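Local structure of predicted metal-dependent hydrolase of the TIM-barrel fold (Lactobacillus casei, 2QPX) at the interface of chains A and B. The protein is probably a zinc-dependent hydrolase of the amidohydrolase superfamily, carrying a two-zinc site in a TIM barrel. Residues are numbered along the deposited sequence; one frame, centred on the assembly and turned at random. Chains: chain A/B, Predicted metal-dependent hydrolase of the TIM-barrel fold.

Contact 1: the interface of chains A and B. Residues chain A 270, 303, 306-307; chain B 266, 269, 289, 296, 299-300.
B:Tyr266 points its phenol at the carboxylate of A:Glu306 across a contact between two copies of this amidohydrolase-family TIM barrel; the deposited assembly holds three copies, and whether this interface forms in solution the structure alone does not show. OH of B:Tyr266 donates to OE1 of A:Glu306 at 2.6 Å, arriving nearly in line with the C-O bond, with ring and carboxylate turned 55° apart. CG of B:Tyr266 lies anti to the backbone N (chi1 -179°), which carries the ring out toward chain A. CE1 of B:Tyr266 touches CD1 of A:Leu307 at 3.7 Å, and B:Leu289 places CD2 over the centre of one ring face. Water 1, at the ring edge, joins the hydroxyl to the backbone O of A:Arg270.

Within chain A, A:Arg270 takes the same carboxylate side-on: NE reaches OE1 of A:Glu306 at 2.7 Å, tilted from the guanidinium plane, while NH2 meets the syn lone pair of OE2 at 3.0 Å, almost straight. That leaves the anti lone pair of OE2 of A:Glu306 for B:Arg299, whose NH1 donates at 2.9 Å, nearly straight; its guanidinium is nearly coplanar with the carboxylate, and the bend at chi3 (64°) turns it there. Each carboxylate oxygen thus accepts from both chains, and the negative charge probably eases the approach of the two arginines, which slide past each other in opposite directions. An alanine in place of A:Glu306 would probably leave both guanidiniums without their shared counter-charge and the phenol of B:Tyr266 without its acceptor. CG of A:Glu303 lies over one face of the A:Arg270 guanidinium, toward its rim, and the B:His269 ring presents its edge to NH1.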
loop_
_atom_site.group_PDB
_atom_site.type_symbol
_atom_site.label_atom_id
_atom_site.label_comp_id
_atom_site.label_asym_id
_atom_site.label_seq_id
_atom_site.Cartn_x
_atom_site.Cartn_y
_atom_site.Cartn_z
ATOM N N ARG A 270 -3.154 -1.629 -6.948
ATOM C CA ARG A 270 -3.869 -0.347 -7.032
ATOM C C ARG A 270 -3.194 0.538 -8.084
ATOM O O ARG A 270 -3.826 1.269 -8.807
ATOM C CB ARG A 270 -3.942 0.390 -5.686
ATOM C CG ARG A 270 -5.014 -0.129 -4.726
ATOM C CD ARG A 270 -5.062 0.656 -3.383
ATOM N NE ARG A 270 -6.320 0.403 -2.638
ATOM C CZ ARG A 270 -6.458 0.463 -1.315
ATOM N NH1 ARG A 270 -5.408 0.633 -0.521
ATOM N NH2 ARG A 270 -7.649 0.292 -0.773
ATOM N N GLU A 303 -9.437 -4.161 -4.287
ATOM C CA GLU A 303 -8.515 -3.024 -4.302
ATOM C C GLU A 303 -8.087 -2.687 -5.743
ATOM O O GLU A 303 -8.042 -1.518 -6.128
ATOM C CB GLU A 303 -7.275 -3.301 -3.443
ATOM C CG GLU A 303 -7.516 -3.336 -1.942
ATOM C CD GLU A 303 -6.353 -3.939 -1.155
ATOM O OE1 GLU A 303 -5.199 -3.911 -1.648
ATOM O OE2 GLU A 303 -6.601 -4.470 -0.030
ATOM N N GLU A 306 -10.734 -0.536 -7.808
ATOM C CA GLU A 306 -11.259 0.730 -7.274
ATOM C C GLU A 306 -11.341 1.826 -8.335
ATOM O O GLU A 306 -12.327 2.577 -8.378
ATOM C CB GLU A 306 -10.400 1.167 -6.068
ATOM C CG GLU A 306 -10.656 0.316 -4.864
ATOM C CD GLU A 306 -9.664 0.482 -3.739
ATOM O OE1 GLU A 306 -8.616 1.135 -3.922
ATOM O OE2 GLU A 306 -9.940 -0.053 -2.623
ATOM N N LEU A 307 -10.337 1.916 -9.206
ATOM C CA LEU A 307 -10.313 2.896 -10.283
ATOM C C LEU A 307 -10.310 2.307 -11.673
ATOM O O LEU A 307 -10.599 2.991 -12.609
ATOM C CB LEU A 307 -9.069 3.797 -10.190
ATOM C CG LEU A 307 -8.921 4.688 -8.961
ATOM C CD1 LEU A 307 -7.621 5.496 -9.043
ATOM C CD2 LEU A 307 -10.127 5.588 -8.772
ATOM N N TYR B 266 -5.048 9.327 -1.854
ATOM C CA TYR B 266 -5.008 7.973 -2.470
ATOM C C TYR B 266 -3.989 7.875 -3.604
ATOM O O TYR B 266 -3.996 8.741 -4.505
ATOM C CB TYR B 266 -6.390 7.669 -3.006
ATOM C CG TYR B 266 -6.574 6.295 -3.663
ATOM C CD1 TYR B 266 -6.299 6.114 -5.016
ATOM C CD2 TYR B 266 -7.005 5.209 -2.940
ATOM C CE1 TYR B 266 -6.443 4.866 -5.615
ATOM C CE2 TYR B 266 -7.196 3.965 -3.529
ATOM C CZ TYR B 266 -6.915 3.805 -4.865
ATOM O OH TYR B 266 -7.106 2.577 -5.455
ATOM N N HIS B 269 -3.124 7.396 1.341
ATOM C CA HIS B 269 -3.962 7.806 2.464
ATOM C C HIS B 269 -3.496 7.279 3.830
ATOM O O HIS B 269 -3.650 8.004 4.816
ATOM C CB HIS B 269 -5.427 7.479 2.162
ATOM C CG HIS B 269 -5.636 6.067 1.757
ATOM N ND1 HIS B 269 -5.293 5.597 0.508
ATOM C CD2 HIS B 269 -6.024 4.984 2.488
ATOM C CE1 HIS B 269 -5.500 4.286 0.480
ATOM N NE2 HIS B 269 -5.967 3.896 1.665
ATOM N N LEU B 289 -10.926 10.193 -4.844
ATOM C CA LEU B 289 -11.178 8.791 -4.591
ATOM C C LEU B 289 -12.668 8.561 -4.233
ATOM O O LEU B 289 -13.285 7.649 -4.797
ATOM C CB LEU B 289 -10.242 8.257 -3.496
ATOM C CG LEU B 289 -10.366 6.753 -3.132
ATOM C CD1 LEU B 289 -11.601 6.423 -2.269
ATOM C CD2 LEU B 289 -10.314 5.797 -4.335
ATOM N N GLY B 296 -14.324 2.020 -3.463
ATOM C CA GLY B 296 -13.217 2.040 -2.503
ATOM C C GLY B 296 -13.385 2.996 -1.340
ATOM O O GLY B 296 -12.592 2.971 -0.422
ATOM N N ARG B 299 -13.428 1.265 2.454
ATOM C CA ARG B 299 -12.141 0.679 2.863
ATOM C C ARG B 299 -11.036 1.713 2.904
ATOM O O ARG B 299 -10.211 1.705 3.824
ATOM C CB ARG B 299 -11.749 -0.527 2.027
ATOM C CG ARG B 299 -11.135 -0.305 0.710
ATOM C CD ARG B 299 -10.731 -1.668 0.032
ATOM N NE ARG B 299 -11.951 -2.426 -0.203
ATOM C CZ ARG B 299 -12.700 -2.353 -1.286
ATOM N NH1 ARG B 299 -12.337 -1.623 -2.348
ATOM N NH2 ARG B 299 -13.820 -3.070 -1.322
ATOM N N VAL B 300 -11.043 2.653 1.956
ATOM C CA VAL B 300 -10.089 3.772 1.981
ATOM C C VAL B 300 -10.279 4.669 3.188
ATOM O O VAL B 300 -9.300 5.023 3.859
ATOM C CB VAL B 300 -10.066 4.563 0.642
ATOM C CG1 VAL B 300 -9.222 5.832 0.766
ATOM C CG2 VAL B 300 -9.511 3.636 -0.470
HETATM O O HOH W 1 -6.377 2.142 -8.185
#

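Contact 2: the interface of chains A and B. Residues chain A 276-277, 279, 308-309, 312; chain B 45, 49, 52-53.
The phenol of B:Tyr45 reaches in over the C-terminal end of helix 269-278 of chain A, where two copies of the amidohydrolase-family barrel meet. OH of B:Tyr45 donates to the backbone O of A:Ala276 at 2.7 Å, in the carbonyl plane and on a lone pair, with a C=O...donor angle of 141°. CG stands anti to the backbone N (chi1 -178°), which extends the ring away from its own backbone and toward that helix end. The backbone O of A:Ser277 lies above one ring face, offset toward the rim, while A:Phe279 O lies 3.3 Å from CE2 of B:Tyr45. A:Pro309 comes tip to tip with the phenol, its CG 3.3 Å from OH of B:Tyr45.

A:Pro309 also packs against the end of helix 47-50 of the partner and the loop after it. CA of A:Pro309 meets CG of B:Arg53 at 3.6 Å, an apolar touch made by the aliphatic stem of the arginine, and CB of the proline lies near the backbone O of B:Asp49. Further along that stem, the bend at chi3 carries NE past CB of A:Ser277.

A:Arg312 supplies the charged part of the contact. NH2 of A:Arg312 forms a salt bridge with OD2 of B:Asp49 at 2.7 Å, nearly straight and in the guanidinium plane; the oxygen is met on its anti side and from out of the carboxylate plane, the two flat groups standing 80° apart. NE makes a weak bond to the same oxygen, and water 2 links it to OD1. In chain A both terminal nitrogens of A:Arg312 converge end-on on the backbone O of A:Phe279, NH1 at 2.9 Å and NH2 at 3.2 Å, a second-shell grip that would hold the guanidinium from turning and present its edge to B:Asp49.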
loop_
_atom_site.group_PDB
_atom_site.type_symbol
_atom_site.label_atom_id
_atom_site.label_comp_id
_atom_site.label_asym_id
_atom_site.label_seq_id
_atom_site.Cartn_x
_atom_site.Cartn_y
_atom_site.Cartn_z
ATOM N N ALA A 276 -4.462 1.630 -15.681
ATOM C CA ALA A 276 -5.456 1.171 -16.629
ATOM C C ALA A 276 -6.522 2.246 -16.863
ATOM O O ALA A 276 -7.076 2.330 -17.929
ATOM C CB ALA A 276 -6.080 -0.143 -16.170
ATOM N N SER A 277 -6.800 3.049 -15.850
ATOM C CA SER A 277 -7.795 4.107 -15.914
ATOM C C SER A 277 -7.360 5.341 -16.686
ATOM O O SER A 277 -8.215 6.143 -17.052
ATOM C CB SER A 277 -8.264 4.508 -14.503
ATOM O OG SER A 277 -7.398 5.437 -13.836
ATOM N N PHE A 279 -4.322 5.217 -19.141
ATOM C CA PHE A 279 -3.653 4.879 -20.391
ATOM C C PHE A 279 -4.520 4.020 -21.287
ATOM O O PHE A 279 -5.144 3.090 -20.803
ATOM C CB PHE A 279 -2.307 4.130 -20.138
ATOM C CG PHE A 279 -1.210 5.034 -19.652
ATOM C CD1 PHE A 279 -0.458 5.762 -20.562
ATOM C CD2 PHE A 279 -0.971 5.203 -18.306
ATOM C CE1 PHE A 279 0.521 6.654 -20.121
ATOM C CE2 PHE A 279 0.023 6.059 -17.863
ATOM C CZ PHE A 279 0.760 6.783 -18.772
ATOM N N ALA A 308 -9.941 1.047 -11.842
ATOM C CA ALA A 308 -9.813 0.498 -13.183
ATOM C C ALA A 308 -11.156 0.348 -13.867
ATOM O O ALA A 308 -12.159 0.012 -13.225
ATOM C CB ALA A 308 -9.180 -0.932 -13.106
ATOM N N PRO A 309 -11.156 0.392 -15.200
ATOM C CA PRO A 309 -12.327 -0.120 -15.910
ATOM C C PRO A 309 -12.384 -1.645 -15.768
ATOM O O PRO A 309 -11.363 -2.314 -15.852
ATOM C CB PRO A 309 -12.046 0.247 -17.364
ATOM C CG PRO A 309 -10.951 1.275 -17.315
ATOM C CD PRO A 309 -10.140 0.864 -16.145
ATOM N N ARG A 312 -10.582 -3.812 -18.354
ATOM C CA ARG A 312 -9.114 -3.840 -18.430
ATOM C C ARG A 312 -8.447 -4.887 -17.554
ATOM O O ARG A 312 -7.240 -5.116 -17.695
ATOM C CB ARG A 312 -8.545 -2.477 -18.090
ATOM C CG ARG A 312 -8.892 -1.362 -19.130
ATOM C CD ARG A 312 -8.290 -1.596 -20.511
ATOM N NE ARG A 312 -8.431 -0.367 -21.282
ATOM C CZ ARG A 312 -7.657 0.703 -21.124
ATOM N NH1 ARG A 312 -6.558 0.637 -20.371
ATOM N NH2 ARG A 312 -7.963 1.819 -21.748
ATOM N N TYR B 45 -8.272 9.297 -24.405
ATOM C CA TYR B 45 -8.531 7.976 -23.805
ATOM C C TYR B 45 -9.918 7.498 -24.251
ATOM O O TYR B 45 -10.849 8.301 -24.296
ATOM C CB TYR B 45 -8.467 8.110 -22.285
ATOM C CG TYR B 45 -8.669 6.845 -21.486
ATOM C CD1 TYR B 45 -9.938 6.407 -21.138
ATOM C CD2 TYR B 45 -7.583 6.116 -21.006
ATOM C CE1 TYR B 45 -10.137 5.280 -20.355
ATOM C CE2 TYR B 45 -7.749 5.002 -20.225
ATOM C CZ TYR B 45 -9.042 4.551 -19.908
ATOM O OH TYR B 45 -9.274 3.461 -19.094
ATOM N N ASP B 49 -14.119 2.936 -22.592
ATOM C CA ASP B 49 -13.418 2.381 -21.423
ATOM C C ASP B 49 -13.775 3.144 -20.139
ATOM O O ASP B 49 -14.012 2.556 -19.099
ATOM C CB ASP B 49 -11.907 2.402 -21.658
ATOM C CG ASP B 49 -11.447 1.524 -22.831
ATOM O OD1 ASP B 49 -12.212 0.748 -23.405
ATOM O OD2 ASP B 49 -10.263 1.626 -23.190
ATOM N N ASN B 52 -16.924 2.053 -18.681
ATOM C CA ASN B 52 -16.861 0.761 -18.054
ATOM C C ASN B 52 -16.186 0.771 -16.683
ATOM O O ASN B 52 -15.815 -0.282 -16.138
ATOM C CB ASN B 52 -16.231 -0.280 -19.019
ATOM C CG ASN B 52 -17.228 -0.798 -20.037
ATOM O OD1 ASN B 52 -17.044 -0.631 -21.241
ATOM N ND2 ASN B 52 -18.279 -1.410 -19.560
ATOM N N ARG B 53 -16.063 1.945 -16.094
ATOM C CA ARG B 53 -15.701 2.141 -14.698
ATOM C C ARG B 53 -16.947 2.376 -13.902
ATOM O O ARG B 53 -17.941 2.894 -14.438
ATOM C CB ARG B 53 -14.789 3.358 -14.548
ATOM C CG ARG B 53 -13.512 3.261 -15.383
ATOM C CD ARG B 53 -12.686 4.524 -15.336
ATOM N NE ARG B 53 -12.162 4.819 -14.016
ATOM C CZ ARG B 53 -12.562 5.793 -13.203
ATOM N NH1 ARG B 53 -13.576 6.588 -13.485
ATOM N NH2 ARG B 53 -11.915 5.985 -12.086
HETATM O O HOH W 2 -10.354 -1.560 -23.334
#

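Contact 1 and contact 2 have centres about 15 Å apart and belong to the same interface between chains A and B. On the chain A side they draw on the same elements: helix 269-278 supplies its first turn to contact 1 and its last residues to contact 2, and the loop through A:Leu307 and A:Ala308 passes from one to the other. Chain B answers with separate segments: B:Tyr266, helix 269-278 and helix 297-304 in contact 1, B:Tyr45 and helix 47-50 in contact 2. The interface is not an exact two-fold: both copies bring helices 269-278 and 297-304 to contact 1, but in unequal ways.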